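Local coordinates for uncharacterized protein YPL067C (Saccharomyces cerevisiae, PDB 5KCI) that is of unknown function, belongs to the DUF3605 family, is probably cytoplasmic and may be linked to amyloid toxicity, at residues T85-R90 with L105-K110; Q135-L140 with H193-L198. All coordinates share one frame; numbering follows the deposited sequence.

Contact 1. Residues T85-R90 with L105-K110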
ATOM      1  N   THR A  85      14.958   3.146  -5.098  1.00 35.59           N
ATOM      2  CA  THR A  85      14.498   4.305  -5.838  1.00 35.04           C
ATOM      3  C   THR A  85      13.223   4.045  -6.618  1.00 40.71           C
ATOM      4  O   THR A  85      12.665   4.990  -7.188  1.00 42.65           O
ATOM      5  CB  THR A  85      15.568   4.769  -6.845  1.00 43.86           C
ATOM      6  OG1 THR A  85      15.668   3.801  -7.894  1.00 41.86           O
ATOM      7  CG2 THR A  85      16.921   4.916  -6.179  1.00 46.49           C
ATOM      8  N   LEU A  86      12.788   2.793  -6.716  1.00 40.53           N
ATOM      9  CA  LEU A  86      11.667   2.409  -7.554  1.00 38.25           C
ATOM     10  C   LEU A  86      10.363   2.283  -6.778  1.00 35.79           C
ATOM     11  O   LEU A  86       9.339   1.925  -7.374  1.00 31.56           O
ATOM     12  CB  LEU A  86      11.971   1.078  -8.254  1.00 38.58           C
ATOM     13  CG  LEU A  86      13.136   1.097  -9.261  1.00 40.74           C
ATOM     14  CD1 LEU A  86      13.344  -0.274  -9.883  1.00 47.49           C
ATOM     15  CD2 LEU A  86      12.895   2.122 -10.354  1.00 42.85           C
ATOM     16  N   TYR A  87      10.373   2.533  -5.466  1.00 31.67           N
ATOM     17  CA  TYR A  87       9.154   2.415  -4.687  1.00 26.01           C
ATOM     18  C   TYR A  87       9.206   3.359  -3.495  1.00 28.18           C
ATOM     19  O   TYR A  87      10.250   3.915  -3.151  1.00 33.13           O
ATOM     20  CB  TYR A  87       8.937   0.954  -4.231  1.00 24.95           C
ATOM     21  CG  TYR A  87      10.081   0.377  -3.448  1.00 28.75           C
ATOM     22  CD1 TYR A  87      10.201   0.567  -2.069  1.00 28.07           C
ATOM     23  CD2 TYR A  87      11.057  -0.363  -4.087  1.00 32.06           C
ATOM     24  CE1 TYR A  87      11.274   0.015  -1.362  1.00 28.40           C
ATOM     25  CE2 TYR A  87      12.134  -0.904  -3.390  1.00 32.82           C
ATOM     26  CZ  TYR A  87      12.246  -0.707  -2.040  1.00 27.13           C
ATOM     27  OH  TYR A  87      13.325  -1.256  -1.359  1.00 31.37           O
ATOM     28  N   ALA A  88       8.054   3.523  -2.853  1.00 25.96           N
ATOM     29  CA  ALA A  88       7.963   4.363  -1.669  1.00 28.50           C
ATOM     30  C   ALA A  88       6.773   3.905  -0.839  1.00 33.38           C
ATOM     31  O   ALA A  88       5.720   3.574  -1.385  1.00 27.82           O
ATOM     32  CB  ALA A  88       7.817   5.837  -2.050  1.00 27.53           C
ATOM     33  N   VAL A  89       6.943   3.890   0.476  1.00 28.41           N
ATOM     34  CA  VAL A  89       5.874   3.520   1.399  1.00 28.99           C
ATOM     35  C   VAL A  89       5.481   4.760   2.194  1.00 31.05           C
ATOM     36  O   VAL A  89       6.344   5.501   2.685  1.00 33.29           O
ATOM     37  CB  VAL A  89       6.286   2.340   2.301  1.00 31.23           C
ATOM     38  CG1 VAL A  89       7.491   2.673   3.112  1.00 45.21           C
ATOM     39  CG2 VAL A  89       5.134   1.943   3.208  1.00 32.10           C
ATOM     40  N   ARG A  90       4.173   5.010   2.282  1.00 31.05           N
ATOM     41  CA  ARG A  90       3.617   6.143   3.002  1.00 28.62           C
ATOM     42  C   ARG A  90       2.477   5.672   3.885  1.00 29.46           C
ATOM     43  O   ARG A  90       1.856   4.647   3.612  1.00 29.54           O
ATOM     44  CB  ARG A  90       3.081   7.217   2.040  1.00 27.88           C
ATOM     45  CG  ARG A  90       4.124   7.839   1.140  1.00 36.87           C
ATOM     46  CD  ARG A  90       4.948   8.861   1.880  1.00 43.36           C
ATOM     47  NE  ARG A  90       5.914   9.557   1.031  1.00 44.89           N
ATOM     48  CZ  ARG A  90       7.110   9.084   0.699  1.00 50.36           C
ATOM     49  NH1 ARG A  90       7.505   7.898   1.123  1.00 50.32           N
ATOM     50  NH2 ARG A  90       7.914   9.800  -0.076  1.00 53.88           N
ATOM     51  N   LEU A 105      -1.121   1.357   5.278  1.00 22.71           N
ATOM     52  CA  LEU A 105      -0.034   1.971   4.522  1.00 24.12           C
ATOM     53  C   LEU A 105      -0.334   1.871   3.039  1.00 23.80           C
ATOM     54  O   LEU A 105      -1.183   1.091   2.622  1.00 24.29           O
ATOM     55  CB  LEU A 105       1.314   1.295   4.800  1.00 26.07           C
ATOM     56  CG  LEU A 105       1.716   1.136   6.264  1.00 28.44           C
ATOM     57  CD1 LEU A 105       3.070   0.440   6.359  1.00 26.55           C
ATOM     58  CD2 LEU A 105       1.766   2.498   6.951  1.00 28.84           C
ATOM     59  N   VAL A 106       0.386   2.675   2.259  1.00 24.63           N
ATOM     60  CA  VAL A 106       0.310   2.662   0.801  1.00 21.28           C
ATOM     61  C   VAL A 106       1.720   2.482   0.284  1.00 22.38           C
ATOM     62  O   VAL A 106       2.629   3.209   0.691  1.00 26.89           O
ATOM     63  CB  VAL A 106      -0.314   3.942   0.227  1.00 23.39           C
ATOM     64  CG1 VAL A 106      -0.390   3.840  -1.337  1.00 29.67           C
ATOM     65  CG2 VAL A 106      -1.690   4.172   0.822  1.00 28.14           C
ATOM     66  N   LEU A 107       1.893   1.513  -0.596  1.00 23.22           N
ATOM     67  CA  LEU A 107       3.141   1.213  -1.263  1.00 25.35           C
ATOM     68  C   LEU A 107       3.032   1.586  -2.738  1.00 25.63           C
ATOM     69  O   LEU A 107       2.355   0.901  -3.502  1.00 26.54           O
ATOM     70  CB  LEU A 107       3.447  -0.278  -1.139  1.00 25.22           C
ATOM     71  CG  LEU A 107       4.611  -0.833  -1.941  1.00 27.63           C
ATOM     72  CD1 LEU A 107       5.928  -0.212  -1.497  1.00 27.27           C
ATOM     73  CD2 LEU A 107       4.651  -2.373  -1.763  1.00 29.59           C
ATOM     74  N   TRP A 108       3.747   2.626  -3.118  1.00 23.36           N
ATOM     75  CA  TRP A 108       3.820   3.127  -4.488  1.00 22.56           C
ATOM     76  C   TRP A 108       4.986   2.464  -5.212  1.00 23.07           C
ATOM     77  O   TRP A 108       6.071   2.282  -4.641  1.00 25.50           O
ATOM     78  CB  TRP A 108       4.003   4.645  -4.482  1.00 23.29           C
ATOM     79  CG  TRP A 108       2.895   5.367  -3.842  1.00 25.24           C
ATOM     80  CD1 TRP A 108       2.797   5.728  -2.522  1.00 24.36           C
ATOM     81  CD2 TRP A 108       1.696   5.796  -4.473  1.00 25.50           C
ATOM     82  NE1 TRP A 108       1.600   6.389  -2.308  1.00 26.44           N
ATOM     83  CE2 TRP A 108       0.914   6.447  -3.496  1.00 24.79           C
ATOM     84  CE3 TRP A 108       1.212   5.719  -5.789  1.00 23.86           C
ATOM     85  CZ2 TRP A 108      -0.337   6.992  -3.794  1.00 30.51           C
ATOM     86  CZ3 TRP A 108      -0.020   6.260  -6.074  1.00 28.40           C
ATOM     87  CH2 TRP A 108      -0.785   6.878  -5.093  1.00 30.25           C
ATOM     88  N   SER A 109       4.773   2.125  -6.487  1.00 26.65           N
ATOM     89  CA  SER A 109       5.821   1.501  -7.281  1.00 30.33           C
ATOM     90  C   SER A 109       5.914   2.149  -8.665  1.00 29.17           C
ATOM     91  O   SER A 109       4.901   2.298  -9.339  1.00 25.59           O
ATOM     92  CB  SER A 109       5.572   0.000  -7.459  1.00 29.13           C
ATOM     93  OG  SER A 109       6.603  -0.599  -8.227  1.00 26.49           O
ATOM     94  N   LYS A 110       7.131   2.526  -9.054  1.00 31.27           N
ATOM     95  CA  LYS A 110       7.408   3.042 -10.394  1.00 35.88           C
ATOM     96  C   LYS A 110       7.138   1.996 -11.460  1.00 36.81           C
ATOM     97  O   LYS A 110       6.819   2.338 -12.603  1.00 33.56           O
ATOM     98  CB  LYS A 110       8.871   3.476 -10.491  1.00 45.82           C
ATOM     99  CG  LYS A 110       9.195   4.900 -10.117  1.00 51.53           C
ATOM    100  CD  LYS A 110      10.553   5.301 -10.715  1.00 50.57           C
ATOM    101  CE  LYS A 110      11.264   6.377  -9.891  1.00 57.67           C
ATOM    102  NZ  LYS A 110      12.756   6.303  -9.993  1.00 66.70           N
TER
HETATM  103  O   HOH W   1       9.209  -0.886  -7.823  1.00 28.58           O

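Contact 2. Residues Q135-L140 with H193-L198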
ATOM      1  N   GLN A 135       7.421 -10.380   2.042  1.00 28.60           N
ATOM      2  CA  GLN A 135       7.974 -11.458   2.872  1.00 32.62           C
ATOM      3  C   GLN A 135       9.433 -11.234   3.214  1.00 35.42           C
ATOM      4  O   GLN A 135       9.924 -11.734   4.238  1.00 35.28           O
ATOM      5  CB  GLN A 135       7.849 -12.814   2.165  1.00 32.87           C
ATOM      6  CG  GLN A 135       6.578 -13.554   2.462  1.00 52.22           C
ATOM      7  CD  GLN A 135       6.516 -14.033   3.906  1.00 50.67           C
ATOM      8  OE1 GLN A 135       7.544 -14.244   4.561  1.00 54.13           O
ATOM      9  NE2 GLN A 135       5.314 -14.194   4.406  1.00 52.78           N
ATOM     10  N   ALA A 136      10.155 -10.510   2.372  1.00 24.57           N
ATOM     11  CA  ALA A 136      11.588 -10.343   2.550  1.00 31.36           C
ATOM     12  C   ALA A 136      11.943  -9.232   3.539  1.00 33.38           C
ATOM     13  O   ALA A 136      13.132  -8.985   3.752  1.00 42.39           O
ATOM     14  CB  ALA A 136      12.245 -10.051   1.182  1.00 30.97           C
ATOM     15  N   GLN A 137      10.951  -8.563   4.156  1.00 24.34           N
ATOM     16  CA  GLN A 137      11.188  -7.341   4.906  1.00 22.93           C
ATOM     17  C   GLN A 137      11.513  -7.652   6.370  1.00 27.92           C
ATOM     18  O   GLN A 137      10.594  -8.049   7.108  1.00 27.98           O
ATOM     19  CB  GLN A 137       9.978  -6.430   4.838  1.00 26.94           C
ATOM     20  CG  GLN A 137       9.683  -5.977   3.412  1.00 23.93           C
ATOM     21  CD  GLN A 137      10.832  -5.244   2.790  1.00 28.51           C
ATOM     22  OE1 GLN A 137      11.548  -4.503   3.456  1.00 27.18           O
ATOM     23  NE2 GLN A 137      11.014  -5.433   1.471  1.00 28.98           N
ATOM     24  N   PRO A 138      12.739  -7.429   6.833  1.00 40.84           N
ATOM     25  CA  PRO A 138      13.016  -7.668   8.270  1.00 42.36           C
ATOM     26  C   PRO A 138      12.117  -6.873   9.191  1.00 30.34           C
ATOM     27  O   PRO A 138      11.747  -7.370  10.274  1.00 29.88           O
ATOM     28  CB  PRO A 138      14.482  -7.236   8.432  1.00 50.16           C
ATOM     29  CG  PRO A 138      15.045  -7.192   7.061  1.00 54.72           C
ATOM     30  CD  PRO A 138      13.907  -6.865   6.145  1.00 46.53           C
ATOM     31  N   LEU A 139      11.750  -5.658   8.799  1.00 30.29           N
ATOM     32  CA  LEU A 139      10.921  -4.822   9.655  1.00 31.81           C
ATOM     33  C   LEU A 139       9.520  -5.393   9.831  1.00 31.53           C
ATOM     34  O   LEU A 139       8.821  -4.973  10.751  1.00 33.21           O
ATOM     35  CB  LEU A 139      10.850  -3.397   9.106  1.00 36.07           C
ATOM     36  CG  LEU A 139      12.160  -2.597   9.062  1.00 43.85           C
ATOM     37  CD1 LEU A 139      11.946  -1.320   8.282  1.00 42.56           C
ATOM     38  CD2 LEU A 139      12.663  -2.269  10.452  1.00 47.46           C
ATOM     39  N   LEU A 140       9.106  -6.355   9.011  1.00 29.36           N
ATOM     40  CA  LEU A 140       7.795  -6.996   9.136  1.00 30.30           C
ATOM     41  C   LEU A 140       7.870  -8.403   9.726  1.00 28.77           C
ATOM     42  O   LEU A 140       6.831  -9.082   9.826  1.00 24.13           O
ATOM     43  CB  LEU A 140       7.107  -7.061   7.758  1.00 25.80           C
ATOM     44  CG  LEU A 140       6.929  -5.727   7.014  1.00 24.43           C
ATOM     45  CD1 LEU A 140       6.198  -5.923   5.728  1.00 26.10           C
ATOM     46  CD2 LEU A 140       6.173  -4.727   7.906  1.00 30.60           C
ATOM     47  N   HIS A 193      12.936   4.260   7.643  1.00 40.46           N
ATOM     48  CA  HIS A 193      13.892   3.398   6.954  1.00 45.96           C
ATOM     49  C   HIS A 193      13.433   3.020   5.547  1.00 38.53           C
ATOM     50  O   HIS A 193      14.269   2.864   4.654  1.00 40.75           O
ATOM     51  CB  HIS A 193      14.125   2.122   7.762  1.00 66.31           C
ATOM     52  CG  HIS A 193      14.795   2.352   9.077  1.00 86.27           C
ATOM     53  ND1 HIS A 193      15.998   3.015   9.192  1.00 88.29           N
ATOM     54  CD2 HIS A 193      14.438   1.998  10.333  1.00 95.12           C
ATOM     55  CE1 HIS A 193      16.350   3.063  10.464  1.00 92.39           C
ATOM     56  NE2 HIS A 193      15.421   2.453  11.176  1.00 97.01           N
ATOM     57  N   GLY A 194      12.130   2.852   5.342  1.00 36.82           N
ATOM     58  CA  GLY A 194      11.611   2.300   4.110  1.00 32.02           C
ATOM     59  C   GLY A 194      11.754   0.788   4.058  1.00 31.64           C
ATOM     60  O   GLY A 194      12.369   0.150   4.909  1.00 39.09           O
ATOM     61  N   PHE A 195      11.188   0.208   3.011  1.00 30.57           N
ATOM     62  CA  PHE A 195      11.395  -1.205   2.779  1.00 24.05           C
ATOM     63  C   PHE A 195      12.712  -1.439   2.039  1.00 31.34           C
ATOM     64  O   PHE A 195      13.206  -0.577   1.317  1.00 32.64           O
ATOM     65  CB  PHE A 195      10.240  -1.780   1.978  1.00 29.66           C
ATOM     66  CG  PHE A 195       8.949  -1.885   2.749  1.00 32.88           C
ATOM     67  CD1 PHE A 195       8.944  -2.174   4.115  1.00 29.62           C
ATOM     68  CD2 PHE A 195       7.738  -1.720   2.109  1.00 40.26           C
ATOM     69  CE1 PHE A 195       7.742  -2.297   4.806  1.00 32.16           C
ATOM     70  CE2 PHE A 195       6.546  -1.831   2.795  1.00 42.07           C
ATOM     71  CZ  PHE A 195       6.543  -2.118   4.141  1.00 31.05           C
ATOM     72  N   GLU A 196      13.268  -2.645   2.217  1.00 27.65           N
ATOM     73  CA  GLU A 196      14.508  -3.048   1.569  1.00 39.40           C
ATOM     74  C   GLU A 196      14.228  -3.672   0.202  1.00 29.53           C
ATOM     75  O   GLU A 196      13.229  -4.381   0.035  1.00 27.05           O
ATOM     76  CB  GLU A 196      15.255  -4.058   2.428  1.00 69.87           C
ATOM     77  CG  GLU A 196      15.665  -3.537   3.791  1.00 99.30           C
ATOM     78  CD  GLU A 196      16.514  -4.534   4.556  1.00119.76           C
ATOM     79  OE1 GLU A 196      16.602  -5.702   4.124  1.00137.16           O
ATOM     80  OE2 GLU A 196      17.098  -4.147   5.588  1.00116.25           O
ATOM     81  N   PRO A 197      15.101  -3.435  -0.770  1.00 31.99           N
ATOM     82  CA  PRO A 197      14.837  -3.922  -2.131  1.00 38.37           C
ATOM     83  C   PRO A 197      15.032  -5.423  -2.232  1.00 40.16           C
ATOM     84  O   PRO A 197      15.644  -6.066  -1.377  1.00 30.81           O
ATOM     85  CB  PRO A 197      15.866  -3.173  -2.991  1.00 48.47           C
ATOM     86  CG  PRO A 197      16.970  -2.852  -2.057  1.00 51.46           C
ATOM     87  CD  PRO A 197      16.299  -2.586  -0.716  1.00 39.58           C
ATOM     88  N   LEU A 198      14.490  -5.983  -3.310  1.00 29.88           N
ATOM     89  CA  LEU A 198      14.529  -7.416  -3.569  1.00 31.47           C
ATOM     90  C   LEU A 198      15.017  -7.637  -4.995  1.00 31.84           C
ATOM     91  O   LEU A 198      14.443  -7.094  -5.946  1.00 36.69           O
ATOM     92  CB  LEU A 198      13.149  -8.043  -3.368  1.00 32.55           C
ATOM     93  CG  LEU A 198      13.074  -9.557  -3.600  1.00 36.63           C
ATOM     94  CD1 LEU A 198      13.874 -10.343  -2.609  1.00 36.59           C
ATOM     95  CD2 LEU A 198      11.628  -9.983  -3.556  1.00 41.05           C
TER

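Contact 1. Residues T85-R90 with L105-K110
Ala88 and Trp108 pair backbone to backbone. Trp108 N donates to Ala88 O at 2.8 Å, and Ala88 N donates back to Trp108 O. Arg90 and Val106 form a second such pair. Tyr87 with Ser109 and Val89 with Leu107 are the non-hydrogen-bonded pairs between and beside them. Past the last pair, Lys110 N still reaches Leu86 O at 2.8 Å. A water donates to both Leu86 O and Ser109 OG. Ser109 OG is also hydrogen-bonded to Val111 O.

The two strands, 87-91 and 102-109, are successive in the chain and form a beta hairpin at one edge of a four-stranded antiparallel sheet. Their local axes run at 165°. Strand 165-172 continues the sheet beyond Leu105, Leu107 and Ser109.

Apolar contacts lie on both faces. On the face that carries Tyr87, Val89, Leu107 and Ser109, Val89 CG2 meets Leu105 CD1 at 4.1 Å; CG2 stands anti to the backbone N, and the two side chains cross obliquely. Tyr87 CB lies 4.2 Å from Leu107 CD1. On the other face Val106 CG1 sits over the Trp108 ring, toward its rim, and helix 56-64 packs on Ala88 and Trp108.

The Lys110 chain is extended beyond CG and crosses Leu86 at about a right angle, with CD 4.0 Å from Leu86 CD2. Its NZ donates to Thr85 O at 3.1 Å from above the carbonyl plane, and Trp66 adds a cation-pi contact. An alanine here would probably leave Thr85 O without this donor and Leu86 CD2 without its methylene neighbour.

Contact 2. Residues Q135-L140 with H193-L198
Gln137 OE1 accepts the backbone N-H of Glu196 at 2.8 Å. The donor lies in the plane of the side-chain amide, on a lone pair of OE1. The other end of the same amide completes the grip. Gln137 NE2 donates to Glu196 O, also at 2.8 Å, with a nearly straight N-H...O angle of 170°. Glu196 O lies close to the amide plane, and NE2 approaches it in the carbonyl plane, on a lone pair. Two bonds to one residue thus fix the rotation of the amide. NE2 has a further acceptor in Phe133 O, in the last turn of helix 120-135. The Gln137 chain bends at chi2 (-59°), which turns CD back from an extended course.

Phe195 packs against the same amide. Its CB lies 3.4 Å from Gln137 OE1, and the ring and amide planes are 46° apart. Farther along the ring, Phe195 CE1 meets Leu140 CD1 at 4.0 Å; these two side chains cross at about a right angle. Ile190 and Val89 also touch Phe195, which is buried.

The remaining contacts lie nearer the surface. Leu139 CD1 rests 3.7 Å from Gly194 O and also touches His193 CB. Ala136 CB meets Leu198 CD1 at 4.1 Å. Pro138 CD lies 3.6 Å from Glu196 OE1. Both His193 and Glu196 are poorly ordered.

Gly194, with positive phi, is where the chain leaves helix 180-193. The 3-10 turn at 138-140 has Leu140 N bonded to Gln137 O and leads toward helix 141-146. The arrangement is a glutamine side-chain amide paired with the backbone N-H and C=O of one residue, joining the C-terminal segment to an inter-helix loop.

Overall arrangement
Contact 1 and contact 2 have centres about 12 Å apart and follow one another along the chain. They touch through Tyr87 and Val89 of the edge strand. Tyr87 OH lies 2.8 Å from Phe195 O, a probable hydrogen bond, and Val89 CG2 packs 4.1 Å from Phe195 CE2. Segment 193-198 therefore lies between the sheet edge and the loop at 135-140. Helix 120-135, which runs into that loop, also links the regions: its Phe133 meets the Tyr87 ring edge-to-face. A bound zinc ion is about 4 Å from the Ala88 side chain, measured between nearest atoms, and about 6 Å from Gly194 on the same measure.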